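Local coordinates for protein succinylglutamate desuccinylase (Chromobacterium violaceum, PDB 1YW4) that probably hydrolyses N-succinylglutamate to succinate and glutamate, the last step of arginine degradation by the AST pathway, using one zinc ion per subunit, at residues S155-H167 and Y200-E214. Sequence-based numbering, arbitrary orientation.
Sequences SVFEKFAIYPFLH and YFTSQYCEADAFTLE
With chi1 at 69°, F160 has CG between the backbone N and the carbonyl carbon, bringing its ring toward E214, whose own chi1 (-74°) sets CG anti to the carbonyl carbon and, with CB, over one ring face; CB sits 3.8 Å from the F160 centroid, a CH-pi contact. The two residues form a hydrogen-bonded pair between antiparallel strands 160-163 and 209-214, in the zinc-hydrolase catalytic domain of the AspA/AstE family. Bent at chi2, E214, the predicted active-site residue, has its carboxylate end close to the zinc ligand H149 and the zinc ion. The next hydrogen-bonded pair is I162 with T212, where I162 N donates to T212 O at 2.9 Å; the T212 hydroxyl bonds to S199. Between these two pairs, on the other sheet face, the non-hydrogen-bonded pair A161-L213 brings A161 CB against L213 CD2. Further along, F211 pushes its CE2 edge over the centre of the Y163 ring, a T-shaped stack with planes at 69°. P164 then packs its CG on S203 CB of helix 198-205. One water accepts from S203 OG and donates to F165 O and Q204 OE1. There Q204 CD lies over one H167 face, toward the rim, its amide tilted, while H167 NE2 hydrogen-bonds Y200 OH at 2.7 Å.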
# COMPACT_ATOMS: atom_id res chain seq x y z
N SER A 155 10.74 10.83 -17.79
CA SER A 155 10.02 9.90 -16.94
C SER A 155 9.37 8.74 -17.71
O SER A 155 9.01 8.89 -18.87
CB SER A 155 8.95 10.67 -16.17
OG SER A 155 8.04 9.80 -15.52
N VAL A 156 9.24 7.59 -17.06
CA VAL A 156 8.61 6.43 -17.69
C VAL A 156 7.17 6.81 -18.01
O VAL A 156 6.60 6.36 -19.01
CB VAL A 156 8.60 5.21 -16.76
CG1 VAL A 156 7.70 4.11 -17.36
CG2 VAL A 156 10.02 4.69 -16.58
N PHE A 157 6.58 7.64 -17.15
CA PHE A 157 5.22 8.11 -17.35
C PHE A 157 5.34 9.57 -17.76
O PHE A 157 5.33 10.47 -16.92
CB PHE A 157 4.42 7.98 -16.04
CG PHE A 157 4.28 6.56 -15.56
CD1 PHE A 157 3.51 5.64 -16.27
CD2 PHE A 157 4.93 6.15 -14.40
CE1 PHE A 157 3.39 4.33 -15.83
CE2 PHE A 157 4.81 4.83 -13.95
CZ PHE A 157 4.04 3.92 -14.67
N GLU A 158 5.49 9.78 -19.07
CA GLU A 158 5.63 11.10 -19.67
C GLU A 158 4.94 12.20 -18.88
O GLU A 158 5.58 13.10 -18.35
CB GLU A 158 5.04 11.07 -21.09
CG GLU A 158 6.04 11.36 -22.20
CD GLU A 158 6.33 12.83 -22.36
OE1 GLU A 158 5.38 13.59 -22.69
OE2 GLU A 158 7.50 13.24 -22.17
N LYS A 159 3.62 12.11 -18.79
CA LYS A 159 2.84 13.09 -18.07
C LYS A 159 2.26 12.47 -16.81
O LYS A 159 1.61 11.42 -16.87
CB LYS A 159 1.74 13.62 -18.98
CG LYS A 159 2.28 14.27 -20.25
CD LYS A 159 1.19 14.52 -21.27
CE LYS A 159 0.58 13.22 -21.75
NZ LYS A 159 -0.56 13.44 -22.68
N PHE A 160 2.51 13.08 -15.66
CA PHE A 160 1.98 12.55 -14.42
C PHE A 160 1.58 13.65 -13.44
O PHE A 160 1.96 14.81 -13.60
CB PHE A 160 2.96 11.55 -13.78
CG PHE A 160 4.22 12.17 -13.24
CD1 PHE A 160 4.29 12.61 -11.92
CD2 PHE A 160 5.36 12.31 -14.04
CE1 PHE A 160 5.45 13.18 -11.41
CE2 PHE A 160 6.53 12.88 -13.55
CZ PHE A 160 6.58 13.32 -12.23
N ALA A 161 0.79 13.27 -12.44
CA ALA A 161 0.33 14.23 -11.46
C ALA A 161 0.76 13.84 -10.05
O ALA A 161 1.02 12.67 -9.77
CB ALA A 161 -1.19 14.36 -11.52
N ILE A 162 0.83 14.84 -9.19
CA ILE A 162 1.18 14.65 -7.79
C ILE A 162 -0.05 15.06 -7.01
O ILE A 162 -0.52 16.19 -7.14
CB ILE A 162 2.35 15.55 -7.35
CG1 ILE A 162 3.52 15.43 -8.34
CG2 ILE A 162 2.76 15.20 -5.94
CD1 ILE A 162 4.08 14.03 -8.48
N TYR A 163 -0.58 14.15 -6.20
CA TYR A 163 -1.76 14.41 -5.39
C TYR A 163 -1.29 14.75 -3.98
O TYR A 163 -0.73 13.90 -3.28
CB TYR A 163 -2.67 13.17 -5.37
CG TYR A 163 -4.16 13.45 -5.21
CD1 TYR A 163 -5.09 12.72 -5.94
CD2 TYR A 163 -4.63 14.42 -4.32
CE1 TYR A 163 -6.46 12.93 -5.79
CE2 TYR A 163 -6.01 14.64 -4.16
CZ TYR A 163 -6.91 13.90 -4.90
OH TYR A 163 -8.26 14.10 -4.76
N PRO A 164 -1.51 15.99 -3.54
CA PRO A 164 -1.11 16.44 -2.21
C PRO A 164 -1.64 15.58 -1.07
O PRO A 164 -2.67 14.91 -1.20
CB PRO A 164 -1.63 17.88 -2.15
CG PRO A 164 -2.81 17.85 -3.07
CD PRO A 164 -2.28 17.05 -4.23
N PHE A 165 -0.92 15.59 0.05
CA PHE A 165 -1.31 14.83 1.22
C PHE A 165 -2.67 15.32 1.72
O PHE A 165 -2.85 16.51 1.99
CB PHE A 165 -0.27 15.00 2.34
CG PHE A 165 -0.62 14.27 3.61
CD1 PHE A 165 -0.28 14.81 4.85
CD2 PHE A 165 -1.28 13.04 3.57
CE1 PHE A 165 -0.60 14.14 6.04
CE2 PHE A 165 -1.61 12.36 4.75
CZ PHE A 165 -1.27 12.92 5.99
N LEU A 166 -3.63 14.40 1.82
CA LEU A 166 -4.97 14.74 2.29
C LEU A 166 -5.16 14.28 3.73
O LEU A 166 -5.11 13.08 4.02
CB LEU A 166 -6.02 14.06 1.40
CG LEU A 166 -6.04 14.43 -0.09
CD1 LEU A 166 -7.09 13.59 -0.81
CD2 LEU A 166 -6.35 15.91 -0.25
N HIS A 167 -5.36 15.23 4.64
CA HIS A 167 -5.55 14.89 6.05
C HIS A 167 -6.97 14.38 6.30
O HIS A 167 -7.61 14.75 7.28
CB HIS A 167 -5.28 16.11 6.95
CG HIS A 167 -3.91 16.69 6.80
ND1 HIS A 167 -3.23 17.25 7.86
CD2 HIS A 167 -3.10 16.81 5.72
CE1 HIS A 167 -2.06 17.70 7.43
NE2 HIS A 167 -1.95 17.44 6.14
N TYR A 200 -0.21 21.70 -2.31
CA TYR A 200 -0.52 21.24 -0.97
C TYR A 200 -1.23 22.39 -0.24
O TYR A 200 -2.27 22.19 0.39
CB TYR A 200 0.74 20.86 -0.20
CG TYR A 200 0.44 20.47 1.23
CD1 TYR A 200 -0.27 19.31 1.51
CD2 TYR A 200 0.81 21.30 2.29
CE1 TYR A 200 -0.62 18.99 2.81
CE2 TYR A 200 0.47 20.99 3.59
CZ TYR A 200 -0.24 19.83 3.84
OH TYR A 200 -0.60 19.50 5.13
N PHE A 201 -0.66 23.59 -0.35
CA PHE A 201 -1.24 24.77 0.30
C PHE A 201 -2.71 24.97 -0.05
O PHE A 201 -3.54 25.13 0.84
CB PHE A 201 -0.47 26.04 -0.07
CG PHE A 201 -1.13 27.31 0.42
CD1 PHE A 201 -1.10 27.65 1.77
CD2 PHE A 201 -1.86 28.11 -0.46
CE1 PHE A 201 -1.79 28.76 2.25
CE2 PHE A 201 -2.56 29.23 0.01
CZ PHE A 201 -2.53 29.55 1.37
N THR A 202 -3.03 24.96 -1.34
CA THR A 202 -4.43 25.17 -1.74
C THR A 202 -5.32 24.01 -1.32
O THR A 202 -6.45 24.22 -0.86
CB THR A 202 -4.56 25.43 -3.26
OG1 THR A 202 -3.97 24.36 -4.00
CG2 THR A 202 -3.88 26.74 -3.64
N SER A 203 -4.82 22.79 -1.45
CA SER A 203 -5.60 21.63 -1.05
C SER A 203 -5.92 21.64 0.45
O SER A 203 -7.06 21.38 0.84
CB SER A 203 -4.85 20.34 -1.39
OG SER A 203 -5.53 19.21 -0.89
N GLN A 204 -4.93 21.96 1.27
CA GLN A 204 -5.12 21.97 2.71
C GLN A 204 -5.71 23.26 3.29
O GLN A 204 -6.71 23.23 4.01
CB GLN A 204 -3.79 21.67 3.41
CG GLN A 204 -3.92 21.22 4.86
CD GLN A 204 -4.85 20.02 5.01
OE1 GLN A 204 -4.76 19.05 4.27
NE2 GLN A 204 -5.75 20.10 6.00
N TYR A 205 -5.08 24.38 2.99
CA TYR A 205 -5.52 25.68 3.50
C TYR A 205 -6.81 26.15 2.86
O TYR A 205 -7.68 26.67 3.54
CB TYR A 205 -4.42 26.71 3.28
CG TYR A 205 -4.62 28.00 4.04
CD1 TYR A 205 -5.30 29.08 3.48
CD2 TYR A 205 -4.09 28.15 5.32
CE1 TYR A 205 -5.45 30.29 4.18
CE2 TYR A 205 -4.24 29.34 6.03
CZ TYR A 205 -4.91 30.40 5.46
OH TYR A 205 -5.01 31.59 6.15
N CYS A 206 -6.94 25.98 1.55
CA CYS A 206 -8.13 26.43 0.85
C CYS A 206 -9.06 25.25 0.61
O CYS A 206 -10.13 25.41 0.03
CB CYS A 206 -7.74 27.05 -0.50
SG CYS A 206 -6.48 28.33 -0.37
N GLU A 207 -8.64 24.09 1.09
CA GLU A 207 -9.38 22.84 0.95
C GLU A 207 -9.96 22.69 -0.45
O GLU A 207 -11.15 22.42 -0.62
CB GLU A 207 -10.47 22.71 2.03
CG GLU A 207 -11.53 23.78 2.04
CD GLU A 207 -12.53 23.62 3.18
OE1 GLU A 207 -13.55 24.34 3.18
OE2 GLU A 207 -12.29 22.78 4.08
N ALA A 208 -9.12 22.86 -1.46
CA ALA A 208 -9.56 22.72 -2.84
C ALA A 208 -8.98 21.45 -3.44
O ALA A 208 -8.11 20.81 -2.84
CB ALA A 208 -9.15 23.93 -3.66
N ASP A 209 -9.47 21.08 -4.61
CA ASP A 209 -8.95 19.90 -5.30
C ASP A 209 -7.77 20.41 -6.11
O ASP A 209 -7.93 20.93 -7.21
CB ASP A 209 -10.03 19.31 -6.20
CG ASP A 209 -11.20 18.78 -5.40
OD1 ASP A 209 -10.98 17.92 -4.53
OD2 ASP A 209 -12.34 19.23 -5.64
N ALA A 210 -6.59 20.27 -5.54
CA ALA A 210 -5.37 20.78 -6.16
C ALA A 210 -4.39 19.68 -6.56
O ALA A 210 -4.25 18.67 -5.87
CB ALA A 210 -4.70 21.75 -5.20
N PHE A 211 -3.72 19.89 -7.68
CA PHE A 211 -2.75 18.92 -8.16
C PHE A 211 -1.53 19.61 -8.79
O PHE A 211 -1.64 20.72 -9.30
CB PHE A 211 -3.38 18.00 -9.22
CG PHE A 211 -4.74 17.46 -8.84
CD1 PHE A 211 -5.88 18.21 -9.07
CD2 PHE A 211 -4.86 16.22 -8.24
CE1 PHE A 211 -7.14 17.73 -8.71
CE2 PHE A 211 -6.12 15.73 -7.87
CZ PHE A 211 -7.26 16.49 -8.10
N THR A 212 -0.39 18.95 -8.73
CA THR A 212 0.82 19.46 -9.37
C THR A 212 0.84 18.59 -10.63
O THR A 212 0.75 17.36 -10.53
CB THR A 212 2.10 19.16 -8.54
OG1 THR A 212 2.06 19.86 -7.30
CG2 THR A 212 3.34 19.59 -9.32
N LEU A 213 0.91 19.21 -11.81
CA LEU A 213 0.93 18.47 -13.07
C LEU A 213 2.27 18.57 -13.79
O LEU A 213 2.69 19.66 -14.16
CB LEU A 213 -0.17 18.96 -14.02
CG LEU A 213 -1.62 18.93 -13.52
CD1 LEU A 213 -2.58 19.33 -14.65
CD2 LEU A 213 -1.95 17.57 -12.99
N GLU A 214 2.95 17.44 -13.96
CA GLU A 214 4.22 17.39 -14.68
C GLU A 214 3.78 16.99 -16.08
O GLU A 214 3.50 15.82 -16.33
CB GLU A 214 5.13 16.32 -14.07
CG GLU A 214 5.75 16.69 -12.73
CD GLU A 214 6.76 17.82 -12.85
OE1 GLU A 214 7.42 17.92 -13.90
OE2 GLU A 214 6.91 18.59 -11.88
O HOH W 1 -8.58 16.61 -3.49
O HOH W 2 -4.81 18.69 1.53